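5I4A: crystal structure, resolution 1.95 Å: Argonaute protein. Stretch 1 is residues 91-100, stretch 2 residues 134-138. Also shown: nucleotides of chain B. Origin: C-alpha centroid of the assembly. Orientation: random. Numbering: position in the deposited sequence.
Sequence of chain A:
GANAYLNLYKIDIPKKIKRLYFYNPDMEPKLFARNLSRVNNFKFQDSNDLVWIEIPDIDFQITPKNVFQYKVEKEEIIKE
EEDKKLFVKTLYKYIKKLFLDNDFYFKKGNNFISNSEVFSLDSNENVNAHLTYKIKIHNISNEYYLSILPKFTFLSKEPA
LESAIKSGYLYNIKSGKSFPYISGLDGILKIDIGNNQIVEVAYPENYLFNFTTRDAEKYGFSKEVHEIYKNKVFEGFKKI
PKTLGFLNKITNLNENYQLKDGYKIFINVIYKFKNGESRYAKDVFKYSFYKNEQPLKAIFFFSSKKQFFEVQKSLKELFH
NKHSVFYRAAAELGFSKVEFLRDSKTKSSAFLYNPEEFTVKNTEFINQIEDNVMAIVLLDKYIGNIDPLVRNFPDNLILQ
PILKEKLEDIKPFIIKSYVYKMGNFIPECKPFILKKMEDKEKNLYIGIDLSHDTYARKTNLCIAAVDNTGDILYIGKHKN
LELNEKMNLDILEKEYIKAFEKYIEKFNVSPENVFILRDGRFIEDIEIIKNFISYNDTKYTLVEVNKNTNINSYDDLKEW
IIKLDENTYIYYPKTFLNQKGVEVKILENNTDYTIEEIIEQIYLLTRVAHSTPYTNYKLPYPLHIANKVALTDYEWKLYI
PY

Stretch 1, residues 91-100: LYKYIKKLFL
Stretch 2 134-138: KIKIH

The apolar centre of the contact is Ile137, which gives up 103 Å² to the helix, more than any other residue of either stretch. Its chi1/chi2 of m/t (-65°/177°) extends CD1 into a pocket lined by three helix residues. Ile137 CD1 lies 3.8 Å from Leu91 CG, 4.1 Å from Ile95 CD1 and 3.6 Å from Tyr92 CG. Ile137 CD1 also sits 3.5 Å from the centroid of the Tyr92 ring and 7° off the ring normal, so this is a CH-pi contact made squarely over the face. Leu91 (t/p) and Ile95 (m/t, chi2 150°) both direct CA-to-CB toward the strand.

Ile135, two residues earlier in the strand and in the m/m rotamer, also points its CA-to-CB bond toward the helix. Ile135 CG2 lies 4.2 Å from Ile95 CG2, and Ile135 CG1 3.8 Å from Phe99 CZ, meeting the Phe99 ring obliquely; Phe99 has chi1 -86° and chi2 -84°. Leu91, Ile95 and Phe99 are spaced by four, about one helical turn, while Ile135 and Ile137 share one side of the strand, so both periodicities bring apolar groups to the same interface.

The backbone geometry is consistent with this register. Residues 91-100 form a continuous helix, phi near -63° and psi near -42°, with i to i+4 bonds such as Ile95 N to Leu91 O (2.9 Å) and Phe99 N to Ile95 O (3.1 Å). Residues 134-138 are extended, with phi from -100° to -139° and psi from 131° to 154°. The axes approach to 9.7 Å and run nearly antiparallel at 156°, setting Tyr92 CA 7.5 Å from Ile137 CA and Ile95 CA 8.5 Å from Ile135 CA. The contact buries 362 Å² in all.

Toward the polar edge, Tyr92 leaves its CA sideways, with chi1 off-well at -96° and chi2 -54°, and its ring end reaches the strand backbone. Ile137 N donates to Tyr92 OH at 2.8 Å and 159°, the one hydrogen bond between the stretches. Tyr92 OH in turn donates to OP2 of A11 at 3.2 Å, linking strand amide to phosphate. A11 C8 lies over the ring face opposite Ile137 CD1. Ile135 O, near the ring plane and 4.1 Å from Tyr92 CE1, is buried without a partner.

Lys134 and Lys136 point CA-to-CB away from the helix. Lys136 (m, m, t, t) still passes with CD 3.4 Å from Tyr92 OH. Lys136 NZ donates to A11 OP1 at 2.8 Å. Lys134, all t, places NZ 2.8 Å from C9 OP1 and 3.0 Å from U10 OP1, donating to both phosphates.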

# COMPACT_ATOMS: atom_id res chain seq x y z
N LEU A 91 -16.85 17.53 10.31
CA LEU A 91 -17.68 16.90 9.28
C LEU A 91 -17.55 15.38 9.33
O LEU A 91 -18.55 14.67 9.16
CB LEU A 91 -17.29 17.44 7.91
CG LEU A 91 -18.21 17.15 6.72
CD1 LEU A 91 -19.63 17.60 7.01
CD2 LEU A 91 -17.67 17.85 5.49
N TYR A 92 -16.34 14.88 9.56
CA TYR A 92 -16.14 13.44 9.70
C TYR A 92 -16.96 12.88 10.86
O TYR A 92 -17.63 11.85 10.73
CB TYR A 92 -14.66 13.13 9.89
CG TYR A 92 -13.93 12.74 8.63
CD1 TYR A 92 -14.39 11.70 7.83
CD2 TYR A 92 -12.79 13.42 8.23
CE1 TYR A 92 -13.73 11.34 6.67
CE2 TYR A 92 -12.12 13.07 7.07
CZ TYR A 92 -12.59 12.03 6.29
OH TYR A 92 -11.93 11.68 5.14
N LYS A 93 -16.90 13.55 12.02
CA LYS A 93 -17.67 13.09 13.17
C LYS A 93 -19.16 13.20 12.91
O LYS A 93 -19.94 12.36 13.38
CB LYS A 93 -17.29 13.90 14.41
CG LYS A 93 -15.83 13.74 14.83
CD LYS A 93 -15.47 14.70 15.94
CE LYS A 93 -16.31 14.47 17.18
NZ LYS A 93 -15.98 15.45 18.25
N TYR A 94 -19.59 14.21 12.15
CA TYR A 94 -21.01 14.37 11.86
C TYR A 94 -21.50 13.26 10.94
O TYR A 94 -22.63 12.77 11.10
CB TYR A 94 -21.28 15.74 11.25
CG TYR A 94 -22.74 15.96 10.97
CD1 TYR A 94 -23.67 15.90 11.99
CD2 TYR A 94 -23.18 16.23 9.68
CE1 TYR A 94 -25.01 16.10 11.75
CE2 TYR A 94 -24.53 16.43 9.43
CZ TYR A 94 -25.43 16.36 10.46
OH TYR A 94 -26.77 16.56 10.22
N ILE A 95 -20.68 12.87 9.96
CA ILE A 95 -21.06 11.77 9.07
C ILE A 95 -21.16 10.47 9.86
O ILE A 95 -22.10 9.68 9.67
CB ILE A 95 -20.05 11.66 7.91
CG1 ILE A 95 -20.25 12.82 6.93
CG2 ILE A 95 -20.17 10.31 7.21
CD1 ILE A 95 -18.99 13.23 6.23
N LYS A 96 -20.20 10.23 10.75
CA LYS A 96 -20.23 9.04 11.59
C LYS A 96 -21.51 8.97 12.41
O LYS A 96 -22.15 7.92 12.49
CB LYS A 96 -19.00 9.02 12.50
CG LYS A 96 -18.92 7.84 13.44
CD LYS A 96 -17.68 7.94 14.31
CE LYS A 96 -17.49 6.70 15.16
NZ LYS A 96 -16.22 6.76 15.92
N LYS A 97 -21.90 10.09 13.02
CA LYS A 97 -23.11 10.12 13.83
C LYS A 97 -24.33 9.72 13.00
O LYS A 97 -25.16 8.92 13.44
CB LYS A 97 -23.32 11.50 14.44
CG LYS A 97 -24.74 11.72 14.93
CD LYS A 97 -24.96 13.10 15.50
CE LYS A 97 -26.42 13.30 15.88
NZ LYS A 97 -26.92 12.19 16.74
N LEU A 98 -24.45 10.28 11.80
CA LEU A 98 -25.61 9.99 10.96
C LEU A 98 -25.67 8.50 10.61
O LEU A 98 -26.74 7.89 10.68
CB LEU A 98 -25.57 10.84 9.69
CG LEU A 98 -25.84 12.33 9.88
CD1 LEU A 98 -25.76 13.07 8.55
CD2 LEU A 98 -27.20 12.54 10.53
N PHE A 99 -24.54 7.92 10.23
CA PHE A 99 -24.49 6.48 9.96
C PHE A 99 -24.86 5.68 11.20
O PHE A 99 -25.69 4.76 11.14
CB PHE A 99 -23.10 6.08 9.46
CG PHE A 99 -22.91 6.25 7.98
CD1 PHE A 99 -23.32 5.26 7.10
CD2 PHE A 99 -22.31 7.39 7.47
CE1 PHE A 99 -23.14 5.41 5.73
CE2 PHE A 99 -22.12 7.54 6.11
CZ PHE A 99 -22.54 6.55 5.24
N LEU A 100 -24.26 6.02 12.35
CA LEU A 100 -24.57 5.31 13.58
C LEU A 100 -26.02 5.52 13.99
O LEU A 100 -26.67 4.60 14.51
CB LEU A 100 -23.63 5.75 14.70
CG LEU A 100 -22.16 5.34 14.60
CD1 LEU A 100 -21.37 5.87 15.79
CD2 LEU A 100 -22.02 3.82 14.51
N LYS A 134 -17.61 2.93 2.42
CA LYS A 134 -16.47 3.66 2.96
C LYS A 134 -16.53 5.10 2.48
O LYS A 134 -16.70 5.36 1.28
CB LYS A 134 -15.15 3.01 2.53
CG LYS A 134 -13.93 3.84 2.91
CD LYS A 134 -12.67 3.00 2.97
CE LYS A 134 -11.46 3.87 3.29
NZ LYS A 134 -10.27 3.07 3.67
N ILE A 135 -16.38 6.04 3.41
CA ILE A 135 -16.63 7.45 3.17
C ILE A 135 -15.36 8.23 3.49
O ILE A 135 -14.75 8.02 4.54
CB ILE A 135 -17.81 7.96 4.02
CG1 ILE A 135 -19.01 7.02 3.90
CG2 ILE A 135 -18.20 9.34 3.60
CD1 ILE A 135 -19.69 7.05 2.56
N LYS A 136 -14.98 9.13 2.58
CA LYS A 136 -13.83 10.00 2.78
C LYS A 136 -14.16 11.41 2.30
O LYS A 136 -15.02 11.60 1.43
CB LYS A 136 -12.59 9.47 2.04
CG LYS A 136 -11.99 8.22 2.67
CD LYS A 136 -11.56 8.50 4.10
CE LYS A 136 -10.73 7.36 4.67
NZ LYS A 136 -9.94 7.81 5.85
N ILE A 137 -13.46 12.39 2.86
CA ILE A 137 -13.70 13.80 2.59
C ILE A 137 -12.54 14.33 1.75
O ILE A 137 -11.37 14.10 2.08
CB ILE A 137 -13.85 14.61 3.89
CG1 ILE A 137 -15.10 14.16 4.65
CG2 ILE A 137 -13.90 16.10 3.60
CD1 ILE A 137 -15.28 14.85 5.98
N HIS A 138 -12.87 15.05 0.68
CA HIS A 138 -11.88 15.55 -0.26
C HIS A 138 -12.08 17.04 -0.49
O HIS A 138 -13.22 17.51 -0.61
CB HIS A 138 -11.96 14.79 -1.58
CG HIS A 138 -11.98 13.30 -1.42
ND1 HIS A 138 -10.83 12.55 -1.30
CD2 HIS A 138 -13.01 12.43 -1.33
CE1 HIS A 138 -11.16 11.28 -1.16
NE2 HIS A 138 -12.48 11.18 -1.17
P A B 11 -8.42 11.63 6.49
OP1 A B 11 -9.23 10.40 6.71
OP2 A B 11 -8.93 12.72 5.63
O5' A B 11 -8.10 12.23 7.93
C5' A B 11 -7.59 13.54 8.08
C4' A B 11 -7.78 14.03 9.49
O4' A B 11 -9.20 14.24 9.72
C3' A B 11 -7.35 13.04 10.56
O3' A B 11 -5.97 13.10 10.89
C2' A B 11 -8.28 13.36 11.73
O2' A B 11 -7.83 14.49 12.46
C1' A B 11 -9.56 13.74 10.99
N9 A B 11 -10.44 12.57 10.79
C8 A B 11 -10.43 11.63 9.78
N7 A B 11 -11.36 10.72 9.91
C5 A B 11 -12.02 11.08 11.08
C6 A B 11 -13.10 10.53 11.78
N6 A B 11 -13.76 9.43 11.39
N1 A B 11 -13.50 11.16 12.91
C2 A B 11 -12.85 12.26 13.32
N3 A B 11 -11.82 12.87 12.75
C4 A B 11 -11.46 12.22 11.63
P C B 9 -9.35 -0.26 5.18
OP1 C B 9 -10.46 0.39 4.43
OP2 C B 9 -8.65 -1.43 4.58
O5' C B 9 -8.26 0.85 5.52
C5' C B 9 -8.65 2.09 6.09
C4' C B 9 -7.81 2.45 7.29
O4' C B 9 -7.40 1.24 7.98
C3' C B 9 -6.50 3.17 6.99
O3' C B 9 -6.68 4.57 6.81
C2' C B 9 -5.66 2.83 8.21
O2' C B 9 -6.03 3.64 9.32
C1' C B 9 -6.10 1.40 8.50
P U B 10 -6.69 5.20 5.33
OP1 U B 10 -7.94 4.76 4.67
OP2 U B 10 -5.39 4.85 4.70
O5' U B 10 -6.76 6.77 5.59
O3' U B 10 -6.98 11.18 5.94